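Lysine/ornithine decarboxylase (Vibrio vulnificus, PDB 2PLJ) probably decarboxylates lysine and ornithine to cadaverine and putrescine, using a pyridoxal phosphate cofactor held by a beta/alpha-barrel domain. Local coordinates at residues A[98-108]-A[118-129]; A[130-138]-A[156-164]. All blocks are in the same frame, centred on the assembly; numbering follows the deposited sequence.

Contact 1 (A[98-108]-A[118-129]); sequences LAEGASFDLAT and EGVPADLTIHTH
A very short hydrogen bond, 2.5 Å from Thr-128 OG1 to Asp-105 OD1, joins strand 103-106 of the beta/alpha-barrel to the residue just past its parallel neighbour, strand 125-127. The two strands belong to one beta-alpha-beta crossover, connected through helix 109-117. The Asp-105 side chain also touches the bound pyridoxal phosphate-putrescine adduct, and Thr-128 is placed as a second-shell residue that probably helps to position Asp-105. Asp-105 can reach across because its CG stands anti to the backbone N (chi1 169°), bringing OD1 to Thr-128, whose side chain meets it at about a right angle.

Parallel pairing carries the backbone. Phe-104 binds through both its N and its O, to Leu-124 O and Ile-126 N, and Leu-106 repeats this two residues on with Ile-126 O and Thr-128 N, the last bond being 2.8 Å from Thr-128 N to Leu-106 O. That same Leu-106 O lies over one face of the His-127 ring.

Toward the other end the contact is apolar. Leu-98 sends CD1 to Leu-124 CD1 at 3.6 Å and CD2 to Val-120 CG2 at 4.1 Å, while Val-120 CG1 lies 3.7 Å from Phe-104 CD2. Between the two ends, Leu-106 CD1 packs on Thr-125 CB; Thr-125 OG1 turns back to donate to Ala-122 O at 2.8 Å, a carbonyl that also accepts from Thr-125 N.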
loop_
_atom_site.group_PDB
_atom_site.type_symbol
_atom_site.label_atom_id
_atom_site.label_comp_id
_atom_site.label_asym_id
_atom_site.label_seq_id
_atom_site.Cartn_x
_atom_site.Cartn_y
_atom_site.Cartn_z
ATOM N N LEU A 98 -20.979 18.093 -2.349
ATOM C CA LEU A 98 -21.184 19.534 -2.206
ATOM C C LEU A 98 -22.578 19.938 -2.761
ATOM O O LEU A 98 -23.339 20.701 -2.132
ATOM C CB LEU A 98 -20.072 20.302 -2.925
ATOM C CG LEU A 98 -20.153 21.839 -2.897
ATOM C CD1 LEU A 98 -19.991 22.367 -1.460
ATOM C CD2 LEU A 98 -19.088 22.408 -3.845
ATOM N N ALA A 99 -22.903 19.429 -3.948
ATOM C CA ALA A 99 -24.149 19.788 -4.609
ATOM C C ALA A 99 -25.347 19.277 -3.789
ATOM O O ALA A 99 -26.434 19.873 -3.791
ATOM C CB ALA A 99 -24.160 19.210 -6.030
ATOM N N GLU A 100 -25.133 18.161 -3.090
ATOM C CA GLU A 100 -26.156 17.514 -2.293
ATOM C C GLU A 100 -26.402 18.237 -0.940
ATOM O O GLU A 100 -27.445 18.055 -0.296
ATOM C CB GLU A 100 -25.767 16.027 -2.167
ATOM C CG GLU A 100 -26.809 15.101 -1.611
ATOM C CD GLU A 100 -28.099 14.955 -2.428
ATOM O OE1 GLU A 100 -28.169 15.175 -3.668
ATOM O OE2 GLU A 100 -29.093 14.633 -1.753
ATOM N N GLY A 101 -25.457 19.081 -0.523
ATOM C CA GLY A 101 -25.568 19.855 0.723
ATOM C C GLY A 101 -24.640 19.376 1.845
ATOM O O GLY A 101 -24.732 19.867 2.987
ATOM N N ALA A 102 -23.727 18.465 1.516
ATOM C CA ALA A 102 -22.823 17.888 2.502
ATOM C C ALA A 102 -21.794 18.896 2.984
ATOM O O ALA A 102 -21.500 19.865 2.288
ATOM C CB ALA A 102 -22.079 16.667 1.933
ATOM N N SER A 103 -21.239 18.626 4.171
ATOM C CA SER A 103 -20.027 19.302 4.629
ATOM C C SER A 103 -18.863 18.275 4.512
ATOM O O SER A 103 -19.069 17.149 3.989
ATOM C CB SER A 103 -20.214 19.800 6.070
ATOM O OG SER A 103 -21.253 20.773 6.127
ATOM N N PHE A 104 -17.664 18.662 4.967
ATOM C CA PHE A 104 -16.443 17.841 4.711
ATOM C C PHE A 104 -15.536 17.813 5.919
ATOM O O PHE A 104 -15.469 18.775 6.700
ATOM C CB PHE A 104 -15.711 18.394 3.479
ATOM C CG PHE A 104 -16.549 18.305 2.237
ATOM C CD1 PHE A 104 -16.651 17.097 1.538
ATOM C CD2 PHE A 104 -17.353 19.384 1.864
ATOM C CE1 PHE A 104 -17.486 16.994 0.399
ATOM C CE2 PHE A 104 -18.202 19.287 0.746
ATOM C CZ PHE A 104 -18.261 18.083 0.016
ATOM N N ASP A 105 -14.855 16.693 6.037
ATOM C CA ASP A 105 -13.910 16.406 7.092
ATOM C C ASP A 105 -12.562 16.174 6.408
ATOM O O ASP A 105 -12.427 15.263 5.579
ATOM C CB ASP A 105 -14.354 15.161 7.842
ATOM C CG ASP A 105 -13.291 14.637 8.782
ATOM O OD1 ASP A 105 -12.495 15.480 9.272
ATOM O OD2 ASP A 105 -13.292 13.411 9.068
ATOM N N LEU A 106 -11.601 17.038 6.733
ATOM C CA LEU A 106 -10.258 17.101 6.126
ATOM C C LEU A 106 -9.206 16.648 7.155
ATOM O O LEU A 106 -9.348 16.901 8.333
ATOM C CB LEU A 106 -9.930 18.561 5.734
ATOM C CG LEU A 106 -11.023 19.319 4.967
ATOM C CD1 LEU A 106 -10.496 20.720 4.687
ATOM C CD2 LEU A 106 -11.424 18.575 3.682
ATOM N N ALA A 107 -8.149 15.999 6.686
ATOM C CA ALA A 107 -7.112 15.521 7.586
ATOM C C ALA A 107 -5.710 16.015 7.253
ATOM O O ALA A 107 -4.808 15.869 8.088
ATOM C CB ALA A 107 -7.134 14.015 7.567
ATOM N N THR A 108 -5.516 16.523 6.028
ATOM C CA THR A 108 -4.206 16.934 5.536
ATOM C C THR A 108 -4.307 18.112 4.569
ATOM O O THR A 108 -5.374 18.410 3.998
ATOM C CB THR A 108 -3.477 15.789 4.770
ATOM O OG1 THR A 108 -4.230 15.486 3.587
ATOM C CG2 THR A 108 -3.343 14.522 5.655
ATOM N N GLU A 118 -12.152 22.330 -5.822
ATOM C CA GLU A 118 -13.537 22.024 -6.248
ATOM C C GLU A 118 -14.571 23.057 -5.786
ATOM O O GLU A 118 -15.788 22.845 -5.915
ATOM C CB GLU A 118 -13.936 20.592 -5.854
ATOM C CG GLU A 118 -13.054 19.533 -6.521
ATOM C CD GLU A 118 -13.036 19.606 -8.060
ATOM O OE1 GLU A 118 -14.034 20.047 -8.691
ATOM O OE2 GLU A 118 -12.004 19.237 -8.652
ATOM N N GLY A 119 -14.077 24.172 -5.253
ATOM C CA GLY A 119 -14.917 25.273 -4.852
ATOM C C GLY A 119 -15.747 25.077 -3.599
ATOM O O GLY A 119 -16.761 25.781 -3.397
ATOM N N VAL A 120 -15.289 24.179 -2.735
ATOM C CA VAL A 120 -15.940 23.990 -1.443
ATOM C C VAL A 120 -15.636 25.214 -0.567
ATOM O O VAL A 120 -14.463 25.542 -0.355
ATOM C CB VAL A 120 -15.460 22.717 -0.740
ATOM C CG1 VAL A 120 -16.067 22.620 0.692
ATOM C CG2 VAL A 120 -15.796 21.462 -1.592
ATOM N N PRO A 121 -16.685 25.879 -0.061
ATOM C CA PRO A 121 -16.486 26.994 0.871
ATOM C C PRO A 121 -15.850 26.453 2.166
ATOM O O PRO A 121 -16.277 25.422 2.685
ATOM C CB PRO A 121 -17.920 27.474 1.151
ATOM C CG PRO A 121 -18.710 27.059 -0.018
ATOM C CD PRO A 121 -18.116 25.696 -0.373
ATOM N N ALA A 122 -14.862 27.171 2.689
ATOM C CA ALA A 122 -14.129 26.703 3.874
ATOM C C ALA A 122 -15.053 26.522 5.085
ATOM O O ALA A 122 -14.764 25.713 5.981
ATOM C CB ALA A 122 -13.006 27.678 4.216
ATOM N N ASP A 123 -16.149 27.285 5.129
ATOM C CA ASP A 123 -17.070 27.183 6.272
ATOM C C ASP A 123 -17.816 25.846 6.331
ATOM O O ASP A 123 -18.473 25.523 7.352
ATOM C CB ASP A 123 -18.016 28.385 6.353
ATOM C CG ASP A 123 -19.003 28.478 5.200
ATOM O OD1 ASP A 123 -19.071 27.593 4.326
ATOM O OD2 ASP A 123 -19.742 29.497 5.169
ATOM N N LEU A 124 -17.703 25.057 5.261
ATOM C CA LEU A 124 -18.286 23.707 5.260
ATOM C C LEU A 124 -17.300 22.630 5.723
ATOM O O LEU A 124 -17.622 21.437 5.665
ATOM C CB LEU A 124 -18.809 23.328 3.854
ATOM C CG LEU A 124 -19.976 24.157 3.305
ATOM C CD1 LEU A 124 -20.367 23.586 1.927
ATOM C CD2 LEU A 124 -21.151 24.139 4.224
ATOM N N THR A 125 -16.134 23.059 6.184
ATOM C CA THR A 125 -15.038 22.126 6.463
ATOM C C THR A 125 -14.594 22.177 7.913
ATOM O O THR A 125 -14.712 23.210 8.611
ATOM C CB THR A 125 -13.809 22.335 5.527
ATOM O OG1 THR A 125 -13.079 23.511 5.904
ATOM C CG2 THR A 125 -14.230 22.410 4.022
ATOM N N ILE A 126 -14.110 21.026 8.361
ATOM C CA ILE A 126 -13.409 20.927 9.637
ATOM C C ILE A 126 -12.120 20.127 9.388
ATOM O O ILE A 126 -12.078 19.249 8.500
ATOM C CB ILE A 126 -14.247 20.244 10.763
ATOM C CG1 ILE A 126 -14.666 18.815 10.386
ATOM C CG2 ILE A 126 -15.487 21.102 11.121
ATOM C CD1 ILE A 126 -15.443 18.079 11.515
ATOM N N HIS A 127 -11.076 20.413 10.161
ATOM C CA HIS A 127 -9.804 19.681 10.016
ATOM C C HIS A 127 -9.681 18.802 11.262
ATOM O O HIS A 127 -9.803 19.294 12.377
ATOM C CB HIS A 127 -8.649 20.692 9.894
ATOM C CG HIS A 127 -7.351 20.076 9.496
ATOM N ND1 HIS A 127 -6.653 19.201 10.315
ATOM C CD2 HIS A 127 -6.595 20.250 8.386
ATOM C CE1 HIS A 127 -5.538 18.841 9.700
ATOM N NE2 HIS A 127 -5.459 19.501 8.555
ATOM N N THR A 128 -9.569 17.501 11.081
ATOM C CA THR A 128 -9.679 16.626 12.254
ATOM C C THR A 128 -8.440 15.814 12.561
ATOM O O THR A 128 -8.494 14.903 13.390
ATOM C CB THR A 128 -10.882 15.715 12.122
ATOM O OG1 THR A 128 -10.733 14.958 10.929
ATOM C CG2 THR A 128 -12.214 16.552 12.155
ATOM N N HIS A 129 -7.312 16.163 11.951
ATOM C CA HIS A 129 -6.127 15.372 12.269
ATOM C C HIS A 129 -5.658 15.819 13.648
ATOM O O HIS A 129 -5.397 17.014 13.827
ATOM C CB HIS A 129 -5.011 15.561 11.256
ATOM C CG HIS A 129 -3.933 14.545 11.436
ATOM N ND1 HIS A 129 -3.457 13.749 10.414
ATOM C CD2 HIS A 129 -3.297 14.135 12.563
ATOM C CE1 HIS A 129 -2.538 12.929 10.900
ATOM N NE2 HIS A 129 -2.426 13.141 12.198
#

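Contact 2 (A[130-138]-A[156-164]); sequences PIKRDADIR and LEKFKAYRD
Asp-134 OD1 accepts two hydrogen bonds, one from Tyr-162 OH at 2.6 Å and one from a water that also donates to Lys-158 O. The phenol approaches on the syn side of the carboxylate, about 20° out of its plane, and the ring and carboxylate planes are only 27° apart. The carboxylate reaches the tyrosine with its CG anti to the backbone N (chi1 -176°). A bond from Arg-138 NH1 to the same hydroxyl is less certain, since that arginine has two conformers.

Ile-137 lies between two rings. Its CG2 sits over a face of Tyr-162, 4.1 Å from the ring centroid, and its CD1 over a face of Phe-159, both CH-pi contacts; Ala-161 CB backs the opposite face of the tyrosine. The Phe-159 ring meets Lys-132 at its edge, with Lys-132 CE 3.5 Å from Phe-159 CZ.

Lys-158, extended beyond CG, stretches past Ile-137 to bring NZ within 2.7 Å of Lys-132 O, approaching from above the carbonyl plane. Glu-155 bridges both ammonium groups, OE1 to Lys-158 and OE2 to Lys-132, and Lys-158 NZ also bonds Met-307 O of the second subunit.

Arg-133, at the N-cap position, donates its backbone N to Asp-136 OD2 and grips that carboxylate side-on through its guanidinium. The whole packs the start of helix 134-143 against the chain that follows helix 153-157, on the outer layer of the beta/alpha-barrel.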
loop_
_atom_site.group_PDB
_atom_site.type_symbol
_atom_site.label_atom_id
_atom_site.label_comp_id
_atom_site.label_asym_id
_atom_site.label_seq_id
_atom_site.Cartn_x
_atom_site.Cartn_y
_atom_site.Cartn_z
ATOM N N PRO A 130 -5.600 14.896 14.638
ATOM C CA PRO A 130 -5.210 15.369 15.981
ATOM C C PRO A 130 -3.765 15.805 16.135
ATOM O O PRO A 130 -3.457 16.510 17.105
ATOM C CB PRO A 130 -5.493 14.153 16.906
ATOM C CG PRO A 130 -6.439 13.256 16.100
ATOM C CD PRO A 130 -5.953 13.467 14.647
ATOM N N ILE A 131 -2.883 15.437 15.201
ATOM C CA ILE A 131 -1.455 15.733 15.415
ATOM C C ILE A 131 -0.851 16.415 14.190
ATOM O O ILE A 131 -0.706 15.792 13.126
ATOM C CB ILE A 131 -0.648 14.450 15.732
ATOM C CG1 ILE A 131 -1.272 13.712 16.927
ATOM C CG2 ILE A 131 0.848 14.817 15.936
ATOM C CD1 ILE A 131 -1.078 14.347 18.308
ATOM N N LYS A 132 -0.522 17.693 14.363
ATOM C CA LYS A 132 -0.272 18.527 13.205
ATOM C C LYS A 132 1.037 19.275 13.338
ATOM O O LYS A 132 1.393 19.768 14.424
ATOM C CB LYS A 132 -1.408 19.543 13.023
ATOM C CG LYS A 132 -2.808 18.936 12.752
ATOM C CD LYS A 132 -3.967 19.942 12.970
ATOM C CE LYS A 132 -4.151 20.279 14.474
ATOM N NZ LYS A 132 -4.214 19.056 15.364
ATOM N N ARG A 133 1.751 19.394 12.221
ATOM C CA ARG A 133 2.901 20.287 12.186
ATOM C C ARG A 133 2.382 21.722 12.050
ATOM O O ARG A 133 1.264 21.935 11.559
ATOM C CB ARG A 133 3.794 19.947 10.997
ATOM C CG ARG A 133 4.322 18.523 11.092
ATOM C CD ARG A 133 4.822 18.058 9.749
ATOM N NE ARG A 133 3.691 17.892 8.846
ATOM C CZ ARG A 133 3.732 17.206 7.707
ATOM N NH1 ARG A 133 4.866 16.637 7.305
ATOM N NH2 ARG A 133 2.633 17.110 6.946
ATOM N N ASP A 134 3.204 22.693 12.444
ATOM C CA ASP A 134 2.803 24.093 12.308
ATOM C C ASP A 134 2.292 24.361 10.881
ATOM O O ASP A 134 1.213 24.968 10.717
ATOM C CB ASP A 134 3.928 25.052 12.707
ATOM C CG ASP A 134 3.486 26.498 12.665
ATOM O OD1 ASP A 134 2.552 26.856 13.433
ATOM O OD2 ASP A 134 4.055 27.263 11.858
ATOM N N ALA A 135 3.033 23.914 9.862
ATOM C CA ALA A 135 2.626 24.107 8.455
ATOM C C ALA A 135 1.221 23.567 8.133
ATOM O O ALA A 135 0.475 24.183 7.379
ATOM C CB ALA A 135 3.663 23.531 7.484
ATOM N N ASP A 136 0.857 22.445 8.742
ATOM C CA ASP A 136 -0.450 21.811 8.500
ATOM C C ASP A 136 -1.534 22.766 8.989
ATOM O O ASP A 136 -2.549 22.950 8.344
ATOM C CB ASP A 136 -0.558 20.482 9.230
ATOM C CG ASP A 136 0.468 19.443 8.745
ATOM O OD1 ASP A 136 0.816 19.435 7.531
ATOM O OD2 ASP A 136 0.935 18.633 9.606
ATOM N N ILE A 137 -1.284 23.401 10.127
ATOM C CA ILE A 137 -2.274 24.338 10.655
ATOM C C ILE A 137 -2.364 25.560 9.732
ATOM O O ILE A 137 -3.469 26.021 9.390
ATOM C CB ILE A 137 -1.892 24.784 12.089
ATOM C CG1 ILE A 137 -1.998 23.590 13.056
ATOM C CG2 ILE A 137 -2.795 25.993 12.538
ATOM C CD1 ILE A 137 -1.223 23.810 14.404
ATOM N N ARG A 138 -1.201 26.090 9.335
ATOM C CA ARG A 138 -1.140 27.294 8.499
ATOM C C ARG A 138 -1.804 27.095 7.133
ATOM O O ARG A 138 -2.541 27.968 6.685
ATOM C CB ARG A 138 0.310 27.774 8.325
ATOM C CG ARG A 138 0.986 28.293 9.591
ATOM C CD ARG A 138 2.385 28.944 9.270
ATOM N NE ARG A 138 2.329 30.274 8.682
ATOM C CZ ARG A 138 2.268 31.420 9.373
ATOM N NH1 ARG A 138 2.216 31.423 10.704
ATOM N NH2 ARG A 138 2.241 32.571 8.724
ATOM N N LEU A 156 -2.292 21.408 22.024
ATOM C CA LEU A 156 -2.955 22.669 22.380
ATOM C C LEU A 156 -1.978 23.854 22.271
ATOM O O LEU A 156 -2.341 24.925 21.757
ATOM C CB LEU A 156 -3.551 22.583 23.801
ATOM C CG LEU A 156 -4.320 23.846 24.223
ATOM C CD1 LEU A 156 -5.577 24.033 23.359
ATOM C CD2 LEU A 156 -4.618 23.817 25.734
ATOM N N GLU A 157 -0.746 23.658 22.754
ATOM C CA GLU A 157 0.283 24.711 22.749
ATOM C C GLU A 157 0.516 25.257 21.335
ATOM O O GLU A 157 0.808 26.457 21.168
ATOM C CB GLU A 157 1.601 24.187 23.368
ATOM C CG GLU A 157 2.710 25.241 23.572
ATOM C CD GLU A 157 3.526 25.538 22.290
ATOM O OE1 GLU A 157 3.400 24.817 21.262
ATOM O OE2 GLU A 157 4.311 26.512 22.308
ATOM N N LYS A 158 0.381 24.382 20.329
ATOM C CA LYS A 158 0.580 24.747 18.925
ATOM C C LYS A 158 -0.381 25.844 18.461
ATOM O O LYS A 158 -0.144 26.470 17.419
ATOM C CB LYS A 158 0.424 23.516 18.014
ATOM C CG LYS A 158 1.388 22.419 18.383
ATOM C CD LYS A 158 1.352 21.309 17.329
ATOM C CE LYS A 158 2.281 20.168 17.754
ATOM N NZ LYS A 158 1.992 18.943 16.934
ATOM N N PHE A 159 -1.478 26.026 19.202
ATOM C CA PHE A 159 -2.527 26.987 18.824
ATOM C C PHE A 159 -2.434 28.358 19.498
ATOM O O PHE A 159 -3.239 29.264 19.211
ATOM C CB PHE A 159 -3.929 26.376 19.005
ATOM C CG PHE A 159 -4.239 25.363 17.942
ATOM C CD1 PHE A 159 -4.620 25.792 16.676
ATOM C CD2 PHE A 159 -4.025 23.995 18.185
ATOM C CE1 PHE A 159 -4.855 24.855 15.647
ATOM C CE2 PHE A 159 -4.245 23.051 17.190
ATOM C CZ PHE A 159 -4.667 23.474 15.913
ATOM N N LYS A 160 -1.460 28.514 20.388
ATOM C CA LYS A 160 -1.261 29.833 21.018
ATOM C C LYS A 160 -1.064 30.916 19.955
ATOM O O LYS A 160 -1.648 32.018 20.028
ATOM C CB LYS A 160 -0.060 29.789 21.962
ATOM C CG LYS A 160 -0.322 29.021 23.253
ATOM C CD LYS A 160 0.941 29.057 24.101
ATOM C CE LYS A 160 0.705 28.580 25.509
ATOM N NZ LYS A 160 1.875 28.937 26.397
ATOM N N ALA A 161 -0.230 30.598 18.968
ATOM C CA ALA A 161 0.117 31.545 17.917
ATOM C C ALA A 161 -1.090 31.833 17.003
ATOM O O ALA A 161 -1.068 32.786 16.229
ATOM C CB ALA A 161 1.311 31.006 17.115
ATOM N N TYR A 162 -2.141 31.011 17.118
ATOM C CA TYR A 162 -3.333 31.101 16.258
ATOM C C TYR A 162 -4.620 31.357 17.043
ATOM O O TYR A 162 -5.716 31.154 16.512
ATOM C CB TYR A 162 -3.459 29.826 15.393
ATOM C CG TYR A 162 -2.197 29.571 14.621
ATOM C CD1 TYR A 162 -1.308 28.568 15.018
ATOM C CD2 TYR A 162 -1.855 30.373 13.530
ATOM C CE1 TYR A 162 -0.098 28.349 14.319
ATOM C CE2 TYR A 162 -0.666 30.161 12.815
ATOM C CZ TYR A 162 0.209 29.161 13.222
ATOM O OH TYR A 162 1.380 29.001 12.530
ATOM N N ARG A 163 -4.479 31.823 18.288
ATOM C CA ARG A 163 -5.622 31.872 19.207
ATOM C C ARG A 163 -6.773 32.763 18.732
ATOM O O ARG A 163 -7.924 32.555 19.109
ATOM C CB ARG A 163 -5.186 32.318 20.594
ATOM C CG ARG A 163 -4.592 33.713 20.605
ATOM C CD ARG A 163 -4.600 34.295 22.009
ATOM N NE ARG A 163 -3.978 33.386 22.970
ATOM C CZ ARG A 163 -2.671 33.334 23.217
ATOM N NH1 ARG A 163 -1.831 34.146 22.571
ATOM N NH2 ARG A 163 -2.201 32.480 24.125
ATOM N N ASP A 164 -6.469 33.767 17.940
ATOM C CA ASP A 164 -7.496 34.635 17.379
ATOM C C ASP A 164 -8.286 34.037 16.235
ATOM O O ASP A 164 -9.303 34.552 15.849
ATOM C CB ASP A 164 -6.890 35.935 16.871
ATOM C CG ASP A 164 -6.362 36.817 17.990
ATOM O OD1 ASP A 164 -6.696 36.611 19.137
ATOM O OD2 ASP A 164 -5.589 37.698 17.684
HETATM O O HOH W 1 1.914 25.737 15.833
#

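Both contacts lie in the beta/alpha-barrel domain, with centres 19 Å apart, and follow one another along the chain: strand 125-127 of contact 1 leads into helix 134-143 of contact 2. They meet where His-127 CE1 packs on Lys-132 CD, 3.8 Å apart. Both are largely buried. Contact 1 is built on the barrel wall itself, with regular strand pairing and a carboxylate at the ligand pocket. Contact 2 lies farther from the chain centre, with an exposed rim at Asp-134 and Arg-138; there side chains, with two backbone carbonyls as acceptors, make the contact, and polar groups lie beside a buried isoleucine packed on two rings. Each contact also touches the second subunit.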